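Side-chain contacts in transcriptional activator of comK gene (Bacillus halodurans, PDB 2HQB), which probably acts as a membrane-anchored lipoprotein of the BMP substrate-binding family that promotes transcription of the competence gene comK: residues A[83-86]-A[87-90]; A[166-169]-A[170-174]; A[227-230]-A[231-234]. All coordinates share one frame; numbering follows the deposited sequence.

Overall arrangement
Following the chain from its N terminus, the three contacts come in series; none nests within or crosses another, and each joins residues only a few positions apart. Interaction 1 closes the turn that enters strand 89-93 of the all-parallel sheet. Interaction 2 starts helix 167-178, beside the mixed sheet, and lies across the chain's centre from interaction 1, with about 43 Å between their centres. Interaction 3 is the most central, its centre about 8 Å from that of the chain: it turns the end of strand 222-228, in the mixed sheet, into helix 230-240, which packs on strands 89-93 and 102-107 of the parallel sheet. This is consistent with a crossing between the two lobes of a substrate-binding-protein fold.

Interaction 1. Residues A[83-86]-A[87-90]; sequences NQYP and DVHF
Tyr85 and Val88 are the end residues of a type I beta turn that brings the chain from the loop after helix 73-79 into strand 89-93 of the parallel sheet. The bond from Val88 N to Tyr85 O, 3.0 Å long, closes the turn; its donor stands above the carbonyl plane. On Tyr85 it is CB, more than the phenol ring, that bears the side-chain contact. This carbon lies 3.9 Å from Val88 CB and 3.7 Å from Phe90 CZ, close to the plane of the Phe90 ring, at its edge. Tyr85 O meets the same edge, 3.9 Å from Phe90 CE1. With its CG anti to the carbonyl carbon (chi1 -69°), Tyr85 carries its ring on past this edge to pack on Ile56 and Lys57 of helix 49-61. Phe90 reaches Ile56 as well and meets the ring of Phe78. Replacing Phe90 by alanine would remove the ring, and is likely to leave Tyr85 CB without its neighbour and open a gap beside Ile56 and Phe78. Pro86 follows as the second residue of the turn; its phi of -61° and psi of -30°, with psi close to zero at Asp87, make the turn type I. Asp87, at the third position, folds its carboxylate back across this exposed corner: OD1 comes to 3.5 Å from Tyr85 C and 3.6 Å from Pro86 CD.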
ATOM      1  N   ASN A  83     -20.323  10.339 -16.400  1.00 66.26           N
ATOM      2  CA  ASN A  83     -21.744  10.528 -16.674  1.00 63.80           C
ATOM      3  C   ASN A  83     -22.125  10.334 -18.116  1.00 60.46           C
ATOM      4  O   ASN A  83     -23.304  10.266 -18.426  1.00 65.71           O
ATOM      5  CB  ASN A  83     -22.226  11.901 -16.204  1.00 55.93           C
ATOM      6  CG  ASN A  83     -22.655  11.886 -14.767  1.00 62.32           C
ATOM      7  OD1 ASN A  83     -23.305  10.938 -14.317  1.00 68.10           O
ATOM      8  ND2 ASN A  83     -22.307  12.936 -14.029  1.00 62.63           N
ATOM      9  N   GLN A  84     -21.144  10.270 -19.004  1.00 54.96           N
ATOM     10  CA  GLN A  84     -21.448  10.042 -20.407  1.00 54.45           C
ATOM     11  C   GLN A  84     -21.225   8.584 -20.750  1.00 55.93           C
ATOM     12  O   GLN A  84     -21.327   8.188 -21.903  1.00 60.46           O
ATOM     13  CB  GLN A  84     -20.589  10.912 -21.295  1.00 49.20           C
ATOM     14  CG  GLN A  84     -19.169  10.952 -20.903  1.00 58.15           C
ATOM     15  CD  GLN A  84     -18.407  11.953 -21.727  1.00 69.59           C
ATOM     16  OE1 GLN A  84     -18.127  11.727 -22.908  1.00 70.48           O
ATOM     17  NE2 GLN A  84     -18.080  13.083 -21.116  1.00 72.54           N
ATOM     18  N   TYR A  85     -20.926   7.791 -19.728  1.00 49.90           N
ATOM     19  CA  TYR A  85     -20.694   6.379 -19.894  1.00 44.65           C
ATOM     20  C   TYR A  85     -21.442   5.673 -18.790  1.00 47.85           C
ATOM     21  O   TYR A  85     -20.863   4.985 -17.955  1.00 49.83           O
ATOM     22  CB  TYR A  85     -19.222   6.093 -19.794  1.00 33.38           C
ATOM     23  CG  TYR A  85     -18.428   6.637 -20.944  1.00 39.25           C
ATOM     24  CD1 TYR A  85     -17.697   7.815 -20.810  1.00 49.28           C
ATOM     25  CD2 TYR A  85     -18.348   5.945 -22.150  1.00 30.80           C
ATOM     26  CE1 TYR A  85     -16.896   8.289 -21.839  1.00 45.28           C
ATOM     27  CE2 TYR A  85     -17.552   6.413 -23.192  1.00 40.31           C
ATOM     28  CZ  TYR A  85     -16.824   7.588 -23.025  1.00 44.23           C
ATOM     29  OH  TYR A  85     -16.004   8.060 -24.026  1.00 45.65           O
ATOM     30  N   PRO A  86     -22.762   5.821 -18.782  1.00 50.48           N
ATOM     31  CA  PRO A  86     -23.542   5.171 -17.723  1.00 48.94           C
ATOM     32  C   PRO A  86     -23.416   3.657 -17.711  1.00 47.07           C
ATOM     33  O   PRO A  86     -23.494   3.016 -16.665  1.00 47.77           O
ATOM     34  CB  PRO A  86     -24.962   5.674 -17.993  1.00 39.99           C
ATOM     35  CG  PRO A  86     -24.955   5.839 -19.518  1.00 47.55           C
ATOM     36  CD  PRO A  86     -23.623   6.462 -19.797  1.00 46.91           C
ATOM     37  N   ASP A  87     -23.196   3.101 -18.891  1.00 49.52           N
ATOM     38  CA  ASP A  87     -23.081   1.656 -19.080  1.00 54.52           C
ATOM     39  C   ASP A  87     -21.713   1.087 -18.670  1.00 60.80           C
ATOM     40  O   ASP A  87     -21.474  -0.125 -18.797  1.00 65.56           O
ATOM     41  CB  ASP A  87     -23.371   1.335 -20.560  1.00 48.56           C
ATOM     42  CG  ASP A  87     -22.523   2.197 -21.545  1.00 56.21           C
ATOM     43  OD1 ASP A  87     -22.289   3.410 -21.282  1.00 47.22           O
ATOM     44  OD2 ASP A  87     -22.104   1.664 -22.605  1.00 54.68           O
ATOM     45  N   VAL A  88     -20.845   1.968 -18.158  1.00 60.74           N
ATOM     46  CA  VAL A  88     -19.462   1.661 -17.765  1.00 50.33           C
ATOM     47  C   VAL A  88     -19.177   2.112 -16.344  1.00 51.18           C
ATOM     48  O   VAL A  88     -19.520   3.230 -15.970  1.00 55.00           O
ATOM     49  CB  VAL A  88     -18.516   2.409 -18.693  1.00 45.10           C
ATOM     50  CG1 VAL A  88     -17.057   2.082 -18.387  1.00 44.42           C
ATOM     51  CG2 VAL A  88     -18.892   2.088 -20.107  1.00 34.32           C
ATOM     52  N   HIS A  89     -18.551   1.251 -15.554  1.00 47.03           N
ATOM     53  CA  HIS A  89     -18.220   1.575 -14.173  1.00 49.56           C
ATOM     54  C   HIS A  89     -16.746   1.984 -14.037  1.00 51.52           C
ATOM     55  O   HIS A  89     -15.858   1.386 -14.658  1.00 50.81           O
ATOM     56  CB  HIS A  89     -18.483   0.388 -13.274  1.00 51.57           C
ATOM     57  CG  HIS A  89     -18.531   0.741 -11.824  1.00 61.37           C
ATOM     58  ND1 HIS A  89     -19.616   1.365 -11.250  1.00 61.08           N
ATOM     59  CD2 HIS A  89     -17.629   0.565 -10.832  1.00 62.63           C
ATOM     60  CE1 HIS A  89     -19.384   1.554  -9.965  1.00 58.88           C
ATOM     61  NE2 HIS A  89     -18.184   1.077  -9.687  1.00 64.77           N
ATOM     62  N   PHE A  90     -16.486   2.981 -13.199  1.00 44.78           N
ATOM     63  CA  PHE A  90     -15.136   3.470 -13.049  1.00 43.92           C
ATOM     64  C   PHE A  90     -14.575   3.326 -11.633  1.00 47.14           C
ATOM     65  O   PHE A  90     -15.147   3.847 -10.687  1.00 53.63           O
ATOM     66  CB  PHE A  90     -15.078   4.938 -13.478  1.00 33.92           C
ATOM     67  CG  PHE A  90     -15.513   5.191 -14.910  1.00 43.12           C
ATOM     68  CD1 PHE A  90     -16.859   5.209 -15.263  1.00 39.08           C
ATOM     69  CD2 PHE A  90     -14.559   5.446 -15.913  1.00 56.48           C
ATOM     70  CE1 PHE A  90     -17.249   5.478 -16.586  1.00 40.21           C
ATOM     71  CE2 PHE A  90     -14.943   5.720 -17.254  1.00 47.92           C
ATOM     72  CZ  PHE A  90     -16.290   5.733 -17.581  1.00 48.00           C
TER

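Interaction 2. Residues A[166-169]-A[170-174]; sequences DADK and ALELF
The N-terminal cap and first turns of helix 167-178 make this contact, with Asp166 at the N-cap position and linked through its backbone to Ala170. Asp166 OD1 caps Lys169 N, which has no helical carbonyl to bond, at 3.0 Å and is met from above the carboxylate plane; the carbonyl O of Asp166 opens the i to i+4 ladder by accepting from Ala170 N at 2.9 Å, nearly in line with the C=O bond. The ladder then continues, and Leu173 N reaches Lys169 O at 2.8 Å with 168° at the hydrogen. Asp168 O is approached twice, by Glu172 N in the carbonyl plane at 2.9 Å and, weakly, by Leu171 N. Among side chains, Glu172 turns back along the helix: CG lies anti to its own carbonyl carbon (chi1 -63°), which brings OE2 to 3.5 Å from Lys169 CA. The same oxygen is 4.2 Å from Asp168 OD2, the two carboxylate planes turned 62° apart. These like charges would probably repel, an effect that the positive end of the helix dipole may ease. Lys169, fully extended, runs its amine away from the pair. On the other flanks Ala167 and Leu171 pack against Pro195 and Ala199 of helix 193-203, while Leu173 and Phe174 settle on Ile132 of strand 128-133, so the helix packs beside helix 193-203 while its buried residues rest on the mixed sheet.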
ATOM      1  N   ASP A 166      12.705  10.393  -3.946  1.00 53.66           N
ATOM      2  CA  ASP A 166      14.014  10.954  -3.609  1.00 48.40           C
ATOM      3  C   ASP A 166      14.933  10.026  -2.770  1.00 45.47           C
ATOM      4  O   ASP A 166      15.154  10.266  -1.580  1.00 48.89           O
ATOM      5  CB  ASP A 166      13.812  12.269  -2.871  1.00 48.15           C
ATOM      6  CG  ASP A 166      15.015  13.175  -2.966  1.00 52.86           C
ATOM      7  OD1 ASP A 166      16.140  12.627  -3.109  1.00 45.76           O
ATOM      8  OD2 ASP A 166      14.830  14.422  -2.897  1.00 44.61           O
ATOM      9  N   ALA A 167      15.492   8.995  -3.393  1.00 37.09           N
ATOM     10  CA  ALA A 167      16.338   8.053  -2.689  1.00 37.89           C
ATOM     11  C   ALA A 167      17.509   8.743  -2.018  1.00 43.89           C
ATOM     12  O   ALA A 167      18.030   8.298  -0.987  1.00 39.86           O
ATOM     13  CB  ALA A 167      16.854   6.977  -3.656  1.00 26.33           C
ATOM     14  N   ASP A 168      17.931   9.833  -2.640  1.00 50.08           N
ATOM     15  CA  ASP A 168      19.050  10.608  -2.161  1.00 48.40           C
ATOM     16  C   ASP A 168      18.746  11.110  -0.761  1.00 50.94           C
ATOM     17  O   ASP A 168      19.366  10.657   0.208  1.00 56.95           O
ATOM     18  CB  ASP A 168      19.274  11.759  -3.124  1.00 57.95           C
ATOM     19  CG  ASP A 168      20.659  12.319  -3.038  1.00 60.91           C
ATOM     20  OD1 ASP A 168      21.539  11.606  -2.525  1.00 65.42           O
ATOM     21  OD2 ASP A 168      20.862  13.457  -3.501  1.00 65.52           O
ATOM     22  N   LYS A 169      17.780  12.026  -0.664  1.00 44.31           N
ATOM     23  CA  LYS A 169      17.370  12.604   0.601  1.00 42.60           C
ATOM     24  C   LYS A 169      17.003  11.503   1.593  1.00 48.98           C
ATOM     25  O   LYS A 169      17.424  11.528   2.744  1.00 50.04           O
ATOM     26  CB  LYS A 169      16.162  13.520   0.390  1.00 48.54           C
ATOM     27  CG  LYS A 169      15.803  14.384   1.614  1.00 58.24           C
ATOM     28  CD  LYS A 169      14.659  15.344   1.294  1.00 83.90           C
ATOM     29  CE  LYS A 169      14.301  16.233   2.489  1.00 97.12           C
ATOM     30  NZ  LYS A 169      13.097  17.102   2.248  1.00100.27           N
ATOM     31  N   ALA A 170      16.209  10.537   1.141  1.00 49.56           N
ATOM     32  CA  ALA A 170      15.786   9.440   1.995  1.00 41.26           C
ATOM     33  C   ALA A 170      16.998   8.756   2.596  1.00 44.97           C
ATOM     34  O   ALA A 170      16.970   8.321   3.765  1.00 47.72           O
ATOM     35  CB  ALA A 170      14.981   8.433   1.190  1.00 33.50           C
ATOM     36  N   LEU A 171      18.060   8.637   1.796  1.00 43.03           N
ATOM     37  CA  LEU A 171      19.254   7.994   2.294  1.00 47.41           C
ATOM     38  C   LEU A 171      19.934   8.911   3.312  1.00 54.57           C
ATOM     39  O   LEU A 171      20.462   8.410   4.331  1.00 55.62           O
ATOM     40  CB  LEU A 171      20.204   7.611   1.159  1.00 36.08           C
ATOM     41  CG  LEU A 171      19.947   6.281   0.446  1.00 37.99           C
ATOM     42  CD1 LEU A 171      20.776   6.294  -0.817  1.00 39.33           C
ATOM     43  CD2 LEU A 171      20.292   5.050   1.328  1.00 30.63           C
ATOM     44  N   GLU A 172      19.918  10.230   3.072  1.00 48.75           N
ATOM     45  CA  GLU A 172      20.509  11.150   4.049  1.00 53.74           C
ATOM     46  C   GLU A 172      19.767  11.006   5.384  1.00 57.99           C
ATOM     47  O   GLU A 172      20.393  10.905   6.439  1.00 64.62           O
ATOM     48  CB  GLU A 172      20.411  12.595   3.593  1.00 53.33           C
ATOM     49  CG  GLU A 172      21.161  12.885   2.328  1.00 76.64           C
ATOM     50  CD  GLU A 172      20.809  14.251   1.783  1.00 95.07           C
ATOM     51  OE1 GLU A 172      20.980  15.234   2.545  1.00 99.89           O
ATOM     52  OE2 GLU A 172      20.353  14.340   0.611  1.00 97.05           O
ATOM     53  N   LEU A 173      18.437  10.998   5.340  1.00 54.59           N
ATOM     54  CA  LEU A 173      17.654  10.828   6.549  1.00 56.03           C
ATOM     55  C   LEU A 173      18.040   9.503   7.221  1.00 61.55           C
ATOM     56  O   LEU A 173      18.087   9.423   8.449  1.00 67.77           O
ATOM     57  CB  LEU A 173      16.158  10.844   6.234  1.00 55.95           C
ATOM     58  CG  LEU A 173      15.614  12.121   5.589  1.00 60.33           C
ATOM     59  CD1 LEU A 173      14.120  11.950   5.289  1.00 64.75           C
ATOM     60  CD2 LEU A 173      15.854  13.312   6.500  1.00 40.99           C
ATOM     61  N   PHE A 174      18.315   8.462   6.435  1.00 60.25           N
ATOM     62  CA  PHE A 174      18.738   7.188   7.027  1.00 58.64           C
ATOM     63  C   PHE A 174      20.017   7.422   7.825  1.00 58.42           C
ATOM     64  O   PHE A 174      20.112   7.067   9.006  1.00 56.55           O
ATOM     65  CB  PHE A 174      19.048   6.140   5.961  1.00 50.69           C
ATOM     66  CG  PHE A 174      19.680   4.886   6.520  1.00 40.27           C
ATOM     67  CD1 PHE A 174      19.072   4.190   7.578  1.00 46.34           C
ATOM     68  CD2 PHE A 174      20.875   4.397   5.991  1.00 29.14           C
ATOM     69  CE1 PHE A 174      19.641   3.028   8.095  1.00 46.88           C
ATOM     70  CE2 PHE A 174      21.468   3.233   6.494  1.00 27.54           C
ATOM     71  CZ  PHE A 174      20.852   2.539   7.551  1.00 48.08           C
TER

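Interaction 3. Residues A[227-230]-A[231-234]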
ATOM      1  N   VAL A 227       2.242  -5.176   4.410  1.00 47.01           N
ATOM      2  CA  VAL A 227       1.724  -5.472   3.081  1.00 48.18           C
ATOM      3  C   VAL A 227       0.303  -5.020   2.715  1.00 48.33           C
ATOM      4  O   VAL A 227      -0.630  -5.176   3.500  1.00 44.71           O
ATOM      5  CB  VAL A 227       1.815  -6.984   2.852  1.00 48.39           C
ATOM      6  CG1 VAL A 227       1.522  -7.330   1.409  1.00 49.60           C
ATOM      7  CG2 VAL A 227       3.181  -7.464   3.270  1.00 42.65           C
ATOM      8  N   GLN A 228       0.160  -4.460   1.510  1.00 45.72           N
ATOM      9  CA  GLN A 228      -1.135  -4.036   0.995  1.00 44.12           C
ATOM     10  C   GLN A 228      -1.334  -4.833  -0.295  1.00 49.21           C
ATOM     11  O   GLN A 228      -0.574  -4.679  -1.245  1.00 48.95           O
ATOM     12  CB  GLN A 228      -1.145  -2.533   0.731  1.00 39.43           C
ATOM     13  CG  GLN A 228      -0.935  -1.734   2.010  1.00 49.17           C
ATOM     14  CD  GLN A 228      -1.154  -0.246   1.832  1.00 51.70           C
ATOM     15  OE1 GLN A 228      -0.764   0.324   0.824  1.00 54.88           O
ATOM     16  NE2 GLN A 228      -1.772   0.392   2.819  1.00 48.78           N
ATOM     17  N   HIS A 229      -2.353  -5.691  -0.333  1.00 49.06           N
ATOM     18  CA  HIS A 229      -2.555  -6.537  -1.502  1.00 48.67           C
ATOM     19  C   HIS A 229      -3.368  -5.950  -2.608  1.00 51.26           C
ATOM     20  O   HIS A 229      -4.550  -6.271  -2.760  1.00 55.65           O
ATOM     21  CB  HIS A 229      -3.164  -7.868  -1.080  1.00 52.28           C
ATOM     22  CG  HIS A 229      -2.404  -8.541   0.020  1.00 55.84           C
ATOM     23  ND1 HIS A 229      -1.296  -9.327  -0.211  1.00 63.05           N
ATOM     24  CD2 HIS A 229      -2.553  -8.490   1.364  1.00 52.73           C
ATOM     25  CE1 HIS A 229      -0.796  -9.734   0.943  1.00 53.44           C
ATOM     26  NE2 HIS A 229      -1.540  -9.239   1.913  1.00 60.64           N
ATOM     27  N   VAL A 230      -2.712  -5.105  -3.396  1.00 49.67           N
ATOM     28  CA  VAL A 230      -3.324  -4.443  -4.539  1.00 47.00           C
ATOM     29  C   VAL A 230      -3.828  -5.448  -5.571  1.00 46.66           C
ATOM     30  O   VAL A 230      -4.931  -5.297  -6.103  1.00 44.21           O
ATOM     31  CB  VAL A 230      -2.315  -3.510  -5.228  1.00 44.12           C
ATOM     32  CG1 VAL A 230      -2.963  -2.837  -6.399  1.00 46.31           C
ATOM     33  CG2 VAL A 230      -1.815  -2.454  -4.239  1.00 41.84           C
ATOM     34  N   ASP A 231      -3.025  -6.472  -5.857  1.00 46.98           N
ATOM     35  CA  ASP A 231      -3.424  -7.465  -6.847  1.00 50.10           C
ATOM     36  C   ASP A 231      -4.705  -8.129  -6.386  1.00 52.28           C
ATOM     37  O   ASP A 231      -5.635  -8.341  -7.179  1.00 49.25           O
ATOM     38  CB  ASP A 231      -2.306  -8.493  -7.088  1.00 57.04           C
ATOM     39  CG  ASP A 231      -1.688  -9.038  -5.790  1.00 71.62           C
ATOM     40  OD1 ASP A 231      -1.978  -8.533  -4.678  1.00 67.92           O
ATOM     41  OD2 ASP A 231      -0.885  -9.990  -5.904  1.00 82.55           O
ATOM     42  N   ASP A 232      -4.757  -8.425  -5.092  1.00 51.21           N
ATOM     43  CA  ASP A 232      -5.942  -9.032  -4.506  1.00 54.77           C
ATOM     44  C   ASP A 232      -7.135  -8.098  -4.534  1.00 53.90           C
ATOM     45  O   ASP A 232      -8.236  -8.487  -4.913  1.00 56.80           O
ATOM     46  CB  ASP A 232      -5.663  -9.433  -3.081  1.00 53.51           C
ATOM     47  CG  ASP A 232      -4.792 -10.612  -3.017  1.00 57.40           C
ATOM     48  OD1 ASP A 232      -4.346 -11.030  -4.109  1.00 68.46           O
ATOM     49  OD2 ASP A 232      -4.555 -11.115  -1.905  1.00 60.91           O
ATOM     50  N   LEU A 233      -6.926  -6.868  -4.114  1.00 50.61           N
ATOM     51  CA  LEU A 233      -8.018  -5.938  -4.144  1.00 54.27           C
ATOM     52  C   LEU A 233      -8.583  -5.793  -5.570  1.00 55.90           C
ATOM     53  O   LEU A 233      -9.801  -5.686  -5.742  1.00 56.80           O
ATOM     54  CB  LEU A 233      -7.567  -4.578  -3.622  1.00 56.64           C
ATOM     55  CG  LEU A 233      -8.789  -3.739  -3.301  1.00 57.75           C
ATOM     56  CD1 LEU A 233      -9.553  -4.479  -2.229  1.00 56.83           C
ATOM     57  CD2 LEU A 233      -8.396  -2.348  -2.837  1.00 58.54           C
ATOM     58  N   TYR A 234      -7.717  -5.782  -6.586  1.00 55.29           N
ATOM     59  CA  TYR A 234      -8.200  -5.638  -7.964  1.00 56.01           C
ATOM     60  C   TYR A 234      -9.130  -6.767  -8.298  1.00 57.66           C
ATOM     61  O   TYR A 234     -10.229  -6.547  -8.748  1.00 61.04           O
ATOM     62  CB  TYR A 234      -7.066  -5.645  -8.993  1.00 52.29           C
ATOM     63  CG  TYR A 234      -6.567  -4.274  -9.360  1.00 54.51           C
ATOM     64  CD1 TYR A 234      -5.792  -3.542  -8.475  1.00 58.94           C
ATOM     65  CD2 TYR A 234      -6.845  -3.715 -10.601  1.00 43.34           C
ATOM     66  CE1 TYR A 234      -5.303  -2.297  -8.814  1.00 47.37           C
ATOM     67  CE2 TYR A 234      -6.357  -2.468 -10.944  1.00 36.73           C
ATOM     68  CZ  TYR A 234      -5.584  -1.766 -10.040  1.00 43.09           C
ATOM     69  OH  TYR A 234      -5.085  -0.517 -10.335  1.00 41.64           O
TER
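At the junction where strand 222-228 of the mixed sheet gives way to helix 230-240, Val230 and Tyr234 form the tightly packed side. Their side chains run alongside each other, with Val230 CG1 3.4 Å from Tyr234 CE1, while Val230 O lies in the plane of the tyrosine ring at its edge and accepts from Tyr234 N at 2.9 Å. Both are buried: Tyr234 meets the rings of Phe68 and Phe93, and Val230 packs on Phe93 and Phe107. The helix thus sits on strands of the parallel sheet, consistent with a crossover between the two lobes.

The looser side is the meeting with Asp231 and Asp232, both partly exposed. His229, the N-cap residue and the centre of an inverse gamma turn, lies beside Asp232, ring and carboxylate planes only 18° apart; His229 CB carries the contact, 3.6 Å from Asp232 OD2. The ring itself is held: His229 NE2 is hydrogen-bonded to Ser261 OG, and Val227 CG1 lies over one face, offset toward the rim. Asp231 places CG between its backbone N and carbonyl carbon (chi1 47°), from where OD1 accepts from Asp232 N at 2.8 Å. Beneath these side chains the first helical turn is closed by Leu233 N, which meets His229 O in the carbonyl plane at 2.8 Å.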